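Local coordinates for enoyl-[acyl-carrier-protein] reductase [FMN] (Thermotoga maritima, PDB 5GVH), which probably reduces the double bond of enoyl-[acyl-carrier-protein] with NADH, using bound FMN, in the fatty acid elongation cycle, at residues V213-R218 and Q279-I284; I72-P77 and V94-G99. All coordinates share one frame; numbering follows the deposited sequence.

How the contacts relate
Contact 1 (213-218 with 279-284) and contact 2 (72-77 with 94-99) lie on opposite sides of the chain's centre, in series along the sequence, and share one ligand, the FMN. Their centres are about 27 Å apart and their nearest atoms about 17 Å, so they do not touch; the cofactor spans the gap. At the phosphate end, Ser280 OG of contact 1 donates to FMN O1P at 2.8 Å. At the flavin end, contact 2 brings Gly97 CA to 3.3 Å from FMN O2. One is a sodium-bound junction of two loops; the other belongs to the parallel sheet of the TIM-barrel-like fold and the loops leaving its strands.

Contact 1: residues V213-R218 and Q279-I284; sequences VKASIR and QSAGLI. With NA (sodium ion), chain B; FMN (flavin mononucleotide), chain C.
A sodium ion joins two loops: residues 213-218, running from the last residue of helix 206-213 into the loop after it, and residues 279-284, which include a short 3-10 turn beside the FMN phosphate. Val213 O, Ala215 O and Ala281 O each coordinate the sodium at 2.4 Å, and Ile284 O does so at 2.6 Å. A water and Ile212 O complete the site. The shared cation explains why Val213 O and Ile284 O can lie 3.1 Å apart without a hydrogen between them, and should offset the carbonyls' repulsion. Having no side chain, Gly282 lets the backbone of Ser216 and Ile217 pack directly on its CA, which lies 3.2 Å from Ala215 O in a CA-H...O contact. Ile217 CG1 sits between its backbone N and carbonyl carbon (chi1 63°), leaving CG2 to touch Gly282 CA and Gln279 O and reach Leu283 CD2 at 4.2 Å. The methyls of Ala215 and Ala281 meet. Ser280 OG donates to FMN O1P, so the sodium-bound loop also holds the phosphate. The Gln279 amide bonds Glu149 O and Thr151 N of the second subunit. Helix 194-197 packs against Ser280, Ala281 and Ile284, and strand 231-234 against Ala215 and Gln279.

Contact 2: residues I72-P77 and V94-G99; sequences IILVSP and VTFGAG. With FMN (flavin mononucleotide), chain C.
Phe96 and Ile72 stand side by side on the same face of the parallel sheet, pointing the same way from the neighbouring strands 93-96 and 69-72. Phe96 CE2 makes the closest approach, 3.8 Å from Ile72 CB, with the CG2 and CD1 methyls of the isoleucine a little farther off. Leu74 comes from beyond the strand end and meets the phenylalanine at about a right angle, its CD2 methyl 3.6 Å from Phe96 CD2. With CG beside its own backbone N (chi1 -64°), Leu74 splits its two methyls between different neighbours, CD2 going to the ring and CD1 to the backbone of Gly99, 3.6 Å from its C atom. Val94 lies two residues before Phe96 on the same strand, and its CG1 sits above one face of the ring, offset toward the rim; the same methyl meets Ile72 CD1. Helix 79-88, which links the two strands in a beta-alpha-beta unit of the TIM-barrel-like fold, packs on Ile72, Val94 and Phe96, while Tyr104 of helix 102-110 brings its ring to that of Phe96, nearly parallel to it.

The backbones are joined at the strand ends by two bonds from Ile72. Its N donates to Thr95 O at 2.8 Å, and its O accepts from Gly97 N at 2.9 Å, with an N-H...O angle of 169°. After Ile72 the chain leaves the strand in a type I turn, residues 73-76.

Ile73 and Gly97 form part of the FMN pocket, with Ile73 CD1 near FMN N3 and O4. The contact thus has two chemical sides: an apolar layer between sheet and helices, and strand ends, fixed by backbone bonds, that present an aliphatic methyl and a glycine to the flavin's pyrimidine edge.

Contact 1: residues V213-R218 and Q279-I284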
loop_
_atom_site.group_PDB
_atom_site.type_symbol
_atom_site.label_atom_id
_atom_site.label_comp_id
_atom_site.label_asym_id
_atom_site.label_seq_id
_atom_site.Cartn_x
_atom_site.Cartn_y
_atom_site.Cartn_z
ATOM N N VAL A 213 17.072 2.658 -10.973
ATOM C CA VAL A 213 16.484 2.833 -12.298
ATOM C C VAL A 213 15.975 1.500 -12.834
ATOM O O VAL A 213 14.835 1.399 -13.307
ATOM C CB VAL A 213 17.505 3.479 -13.253
ATOM C CG1 VAL A 213 17.007 3.445 -14.678
ATOM C CG2 VAL A 213 17.764 4.914 -12.850
ATOM N N LYS A 214 16.815 0.456 -12.759
ATOM C CA LYS A 214 16.512 -0.869 -13.287
ATOM C C LYS A 214 15.680 -1.736 -12.371
ATOM O O LYS A 214 15.300 -2.831 -12.788
ATOM C CB LYS A 214 17.784 -1.642 -13.623
ATOM C CG LYS A 214 18.403 -1.203 -14.922
ATOM C CD LYS A 214 19.912 -1.268 -14.863
ATOM C CE LYS A 214 20.406 -0.902 -16.268
ATOM N NZ LYS A 214 21.794 -1.071 -16.240
ATOM N N ALA A 215 15.415 -1.307 -11.141
ATOM C CA ALA A 215 14.643 -2.136 -10.227
ATOM C C ALA A 215 13.168 -2.059 -10.587
ATOM O O ALA A 215 12.650 -0.993 -10.931
ATOM C CB ALA A 215 14.859 -1.711 -8.770
ATOM N N SER A 216 12.505 -3.207 -10.549
ATOM C CA SER A 216 11.065 -3.256 -10.719
ATOM C C SER A 216 10.390 -3.055 -9.365
ATOM O O SER A 216 11.044 -2.906 -8.331
ATOM C CB SER A 216 10.649 -4.585 -11.336
ATOM O OG SER A 216 10.961 -5.630 -10.435
ATOM N N ILE A 217 9.057 -3.060 -9.361
ATOM C CA ILE A 217 8.324 -2.981 -8.106
ATOM C C ILE A 217 8.404 -4.263 -7.295
ATOM O O ILE A 217 8.021 -4.255 -6.122
ATOM C CB ILE A 217 6.864 -2.603 -8.392
ATOM C CG1 ILE A 217 6.180 -3.694 -9.234
ATOM C CG2 ILE A 217 6.827 -1.282 -9.109
ATOM C CD1 ILE A 217 4.773 -3.332 -9.651
ATOM N N ARG A 218 8.917 -5.354 -7.877
ATOM C CA ARG A 218 9.130 -6.609 -7.159
ATOM C C ARG A 218 10.545 -6.777 -6.621
ATOM O O ARG A 218 10.798 -7.740 -5.884
ATOM C CB ARG A 218 8.815 -7.800 -8.068
ATOM C CG ARG A 218 7.349 -8.059 -8.241
ATOM C CD ARG A 218 7.115 -9.222 -9.183
ATOM N NE ARG A 218 7.317 -8.859 -10.583
ATOM C CZ ARG A 218 7.143 -9.705 -11.595
ATOM N NH1 ARG A 218 6.767 -10.957 -11.359
ATOM N NH2 ARG A 218 7.335 -9.301 -12.842
ATOM N N GLN A 279 9.447 0.159 -2.717
ATOM C CA GLN A 279 8.835 -0.387 -3.923
ATOM C C GLN A 279 8.660 0.671 -5.005
ATOM O O GLN A 279 8.540 0.320 -6.185
ATOM C CB GLN A 279 7.483 -1.016 -3.588
ATOM C CG GLN A 279 7.588 -2.121 -2.568
ATOM C CD GLN A 279 6.319 -2.935 -2.441
ATOM O OE1 GLN A 279 5.233 -2.466 -2.773
ATOM N NE2 GLN A 279 6.454 -4.175 -1.981
ATOM N N SER A 280 8.639 1.956 -4.631
ATOM C CA SER A 280 8.594 3.035 -5.613
ATOM C C SER A 280 9.736 2.975 -6.624
ATOM O O SER A 280 9.646 3.636 -7.661
ATOM C CB SER A 280 8.617 4.395 -4.912
ATOM O OG SER A 280 9.745 4.519 -4.056
ATOM N N ALA A 281 10.791 2.200 -6.357
ATOM C CA ALA A 281 11.916 2.137 -7.288
ATOM C C ALA A 281 11.470 1.704 -8.676
ATOM O O ALA A 281 11.986 2.212 -9.678
ATOM C CB ALA A 281 12.994 1.191 -6.757
ATOM N N GLY A 282 10.508 0.780 -8.755
ATOM C CA GLY A 282 9.937 0.366 -10.027
ATOM C C GLY A 282 9.078 1.408 -10.707
ATOM O O GLY A 282 8.608 1.165 -11.819
ATOM N N LEU A 283 8.839 2.544 -10.065
ATOM C CA LEU A 283 8.210 3.684 -10.712
ATOM C C LEU A 283 9.226 4.693 -11.231
ATOM O O LEU A 283 8.832 5.683 -11.852
ATOM C CB LEU A 283 7.240 4.376 -9.749
ATOM C CG LEU A 283 6.350 3.477 -8.886
ATOM C CD1 LEU A 283 5.591 4.329 -7.882
ATOM C CD2 LEU A 283 5.369 2.622 -9.726
ATOM N N ILE A 284 10.516 4.462 -11.003
ATOM C CA ILE A 284 11.571 5.403 -11.351
ATOM C C ILE A 284 12.378 4.817 -12.506
ATOM O O ILE A 284 12.876 3.686 -12.420
ATOM C CB ILE A 284 12.457 5.715 -10.133
ATOM C CG1 ILE A 284 11.666 6.560 -9.127
ATOM C CG2 ILE A 284 13.730 6.427 -10.553
ATOM C CD1 ILE A 284 12.071 6.341 -7.693
HETATM NA NA NA B . 13.303 1.265 -11.504
HETATM N N1 FMN C . 13.825 7.348 7.511
HETATM C C2 FMN C . 14.179 7.772 8.783
HETATM O O2 FMN C . 13.344 8.165 9.599
HETATM N N3 FMN C . 15.495 7.753 9.159
HETATM C C4 FMN C . 16.469 7.327 8.288
HETATM O O4 FMN C . 17.640 7.319 8.666
HETATM C C4A FMN C . 16.120 6.903 7.012
HETATM N N5 FMN C . 17.098 6.473 6.137
HETATM C C5A FMN C . 16.756 6.073 4.860
HETATM C C6 FMN C . 17.759 5.659 3.990
HETATM C C7 FMN C . 17.443 5.252 2.705
HETATM C C7M FMN C . 18.543 4.803 1.787
HETATM C C8 FMN C . 16.111 5.256 2.282
HETATM C C8M FMN C . 15.758 4.803 0.892
HETATM C C9 FMN C . 15.103 5.671 3.154
HETATM C C9A FMN C . 15.421 6.084 4.452
HETATM N N10 FMN C . 14.433 6.512 5.336
HETATM C C10 FMN C . 14.784 6.914 6.616
HETATM C "C1'" FMN C . 12.993 6.538 4.905
HETATM C "C2'" FMN C . 12.708 7.843 4.166
HETATM O "O2'" FMN C . 12.809 8.920 5.067
HETATM C "C3'" FMN C . 11.309 7.883 3.565
HETATM O "O3'" FMN C . 10.375 7.975 4.619
HETATM C "C4'" FMN C . 11.032 6.685 2.664
HETATM O "O4'" FMN C . 12.084 6.589 1.735
HETATM C "C5'" FMN C . 9.748 6.865 1.863
HETATM O "O5'" FMN C . 9.594 5.789 0.953
HETATM P P FMN C . 9.978 5.881 -0.621
HETATM O O1P FMN C . 9.060 4.940 -1.382
HETATM O O2P FMN C . 9.840 7.284 -1.159
HETATM O O3P FMN C . 11.391 5.375 -0.798
HETATM O O HOH W 1 11.382 1.436 -13.166
#

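Contact 2: residues I72-P77 and V94-G99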
loop_
_atom_site.group_PDB
_atom_site.type_symbol
_atom_site.label_atom_id
_atom_site.label_comp_id
_atom_site.label_asym_id
_atom_site.label_seq_id
_atom_site.Cartn_x
_atom_site.Cartn_y
_atom_site.Cartn_z
ATOM N N ILE A 72 16.395 12.730 12.988
ATOM C CA ILE A 72 17.107 12.068 14.079
ATOM C C ILE A 72 16.535 10.670 14.322
ATOM O O ILE A 72 15.314 10.505 14.464
ATOM C CB ILE A 72 17.030 12.900 15.370
ATOM C CG1 ILE A 72 17.709 14.266 15.157
ATOM C CG2 ILE A 72 17.654 12.112 16.513
ATOM C CD1 ILE A 72 17.338 15.328 16.182
ATOM N N ILE A 73 17.423 9.674 14.418
ATOM C CA ILE A 73 17.043 8.314 14.810
ATOM C C ILE A 73 17.054 8.205 16.333
ATOM O O ILE A 73 18.108 8.336 16.967
ATOM C CB ILE A 73 17.982 7.266 14.195
ATOM C CG1 ILE A 73 18.284 7.598 12.746
ATOM C CG2 ILE A 73 17.317 5.899 14.217
ATOM C CD1 ILE A 73 17.063 7.591 11.895
ATOM N N LEU A 74 15.886 7.919 16.917
ATOM C CA LEU A 74 15.757 7.781 18.365
ATOM C C LEU A 74 16.686 6.723 18.951
ATOM O O LEU A 74 17.041 6.813 20.130
ATOM C CB LEU A 74 14.312 7.445 18.716
ATOM C CG LEU A 74 13.328 8.549 18.350
ATOM C CD1 LEU A 74 11.891 8.071 18.541
ATOM C CD2 LEU A 74 13.606 9.801 19.171
ATOM N N VAL A 75 17.091 5.737 18.151
ATOM C CA VAL A 75 17.942 4.642 18.604
ATOM C C VAL A 75 19.409 5.063 18.603
ATOM O O VAL A 75 20.284 4.297 19.023
ATOM C CB VAL A 75 17.717 3.388 17.729
ATOM C CG1 VAL A 75 18.488 3.474 16.427
ATOM C CG2 VAL A 75 18.092 2.140 18.492
ATOM N N SER A 76 19.697 6.278 18.141
ATOM C CA SER A 76 21.087 6.675 17.959
ATOM C C SER A 76 21.756 6.914 19.313
ATOM O O SER A 76 21.134 7.471 20.225
ATOM C CB SER A 76 21.195 7.935 17.101
ATOM O OG SER A 76 22.516 8.461 17.139
ATOM N N PRO A 77 23.016 6.498 19.471
ATOM C CA PRO A 77 23.734 6.774 20.729
ATOM C C PRO A 77 23.793 8.247 21.088
ATOM O O PRO A 77 23.976 8.565 22.268
ATOM C CB PRO A 77 25.140 6.213 20.466
ATOM C CG PRO A 77 24.961 5.222 19.364
ATOM C CD PRO A 77 23.836 5.733 18.515
ATOM N N VAL A 94 12.310 19.530 12.729
ATOM C CA VAL A 94 12.972 18.291 13.121
ATOM C C VAL A 94 12.054 17.122 12.783
ATOM O O VAL A 94 10.861 17.147 13.105
ATOM C CB VAL A 94 13.348 18.282 14.614
ATOM C CG1 VAL A 94 13.631 16.868 15.086
ATOM C CG2 VAL A 94 14.566 19.154 14.851
ATOM N N THR A 95 12.616 16.109 12.137
ATOM C CA THR A 95 11.941 14.851 11.851
ATOM C C THR A 95 12.544 13.739 12.699
ATOM O O THR A 95 13.762 13.686 12.887
ATOM C CB THR A 95 12.059 14.500 10.365
ATOM O OG1 THR A 95 11.075 15.203 9.635
ATOM C CG2 THR A 95 11.859 13.066 10.152
ATOM N N PHE A 96 11.693 12.855 13.216
ATOM C CA PHE A 96 12.140 11.729 14.023
ATOM C C PHE A 96 11.851 10.413 13.313
ATOM O O PHE A 96 10.783 10.230 12.714
ATOM C CB PHE A 96 11.482 11.750 15.399
ATOM C CG PHE A 96 12.109 12.729 16.340
ATOM C CD1 PHE A 96 11.441 13.883 16.719
ATOM C CD2 PHE A 96 13.396 12.513 16.820
ATOM C CE1 PHE A 96 12.042 14.794 17.584
ATOM C CE2 PHE A 96 14.000 13.427 17.684
ATOM C CZ PHE A 96 13.319 14.559 18.063
ATOM N N GLY A 97 12.820 9.504 13.372
ATOM C CA GLY A 97 12.637 8.185 12.810
ATOM C C GLY A 97 11.684 7.341 13.635
ATOM O O GLY A 97 10.928 7.867 14.457
ATOM N N ALA A 98 11.730 6.025 13.444
ATOM C CA ALA A 98 10.753 5.153 14.081
ATOM C C ALA A 98 10.943 5.119 15.594
ATOM O O ALA A 98 12.067 5.149 16.110
ATOM C CB ALA A 98 10.850 3.746 13.503
ATOM N N GLY A 99 9.827 5.050 16.305
ATOM C CA GLY A 99 9.860 5.057 17.750
ATOM C C GLY A 99 8.866 6.053 18.294
ATOM O O GLY A 99 7.921 6.431 17.598
HETATM N N1 FMN C . 13.825 7.348 7.511
HETATM C C2 FMN C . 14.179 7.772 8.783
HETATM O O2 FMN C . 13.344 8.165 9.599
HETATM N N3 FMN C . 15.495 7.753 9.159
HETATM C C4 FMN C . 16.469 7.327 8.288
HETATM O O4 FMN C . 17.640 7.319 8.666
HETATM C C4A FMN C . 16.120 6.903 7.012
HETATM N N5 FMN C . 17.098 6.473 6.137
HETATM C C5A FMN C . 16.756 6.073 4.860
HETATM C C6 FMN C . 17.759 5.659 3.990
HETATM C C7 FMN C . 17.443 5.252 2.705
HETATM C C7M FMN C . 18.543 4.803 1.787
HETATM C C8 FMN C . 16.111 5.256 2.282
HETATM C C8M FMN C . 15.758 4.803 0.892
HETATM C C9 FMN C . 15.103 5.671 3.154
HETATM C C9A FMN C . 15.421 6.084 4.452
HETATM N N10 FMN C . 14.433 6.512 5.336
HETATM C C10 FMN C . 14.784 6.914 6.616
HETATM C "C1'" FMN C . 12.993 6.538 4.905
HETATM C "C2'" FMN C . 12.708 7.843 4.166
HETATM O "O2'" FMN C . 12.809 8.920 5.067
HETATM C "C3'" FMN C . 11.309 7.883 3.565
HETATM O "O3'" FMN C . 10.375 7.975 4.619
HETATM C "C4'" FMN C . 11.032 6.685 2.664
HETATM O "O4'" FMN C . 12.084 6.589 1.735
HETATM C "C5'" FMN C . 9.748 6.865 1.863
HETATM O "O5'" FMN C . 9.594 5.789 0.953
HETATM P P FMN C . 9.978 5.881 -0.621
HETATM O O1P FMN C . 9.060 4.940 -1.382
HETATM O O2P FMN C . 9.840 7.284 -1.159
HETATM O O3P FMN C . 11.391 5.375 -0.798
#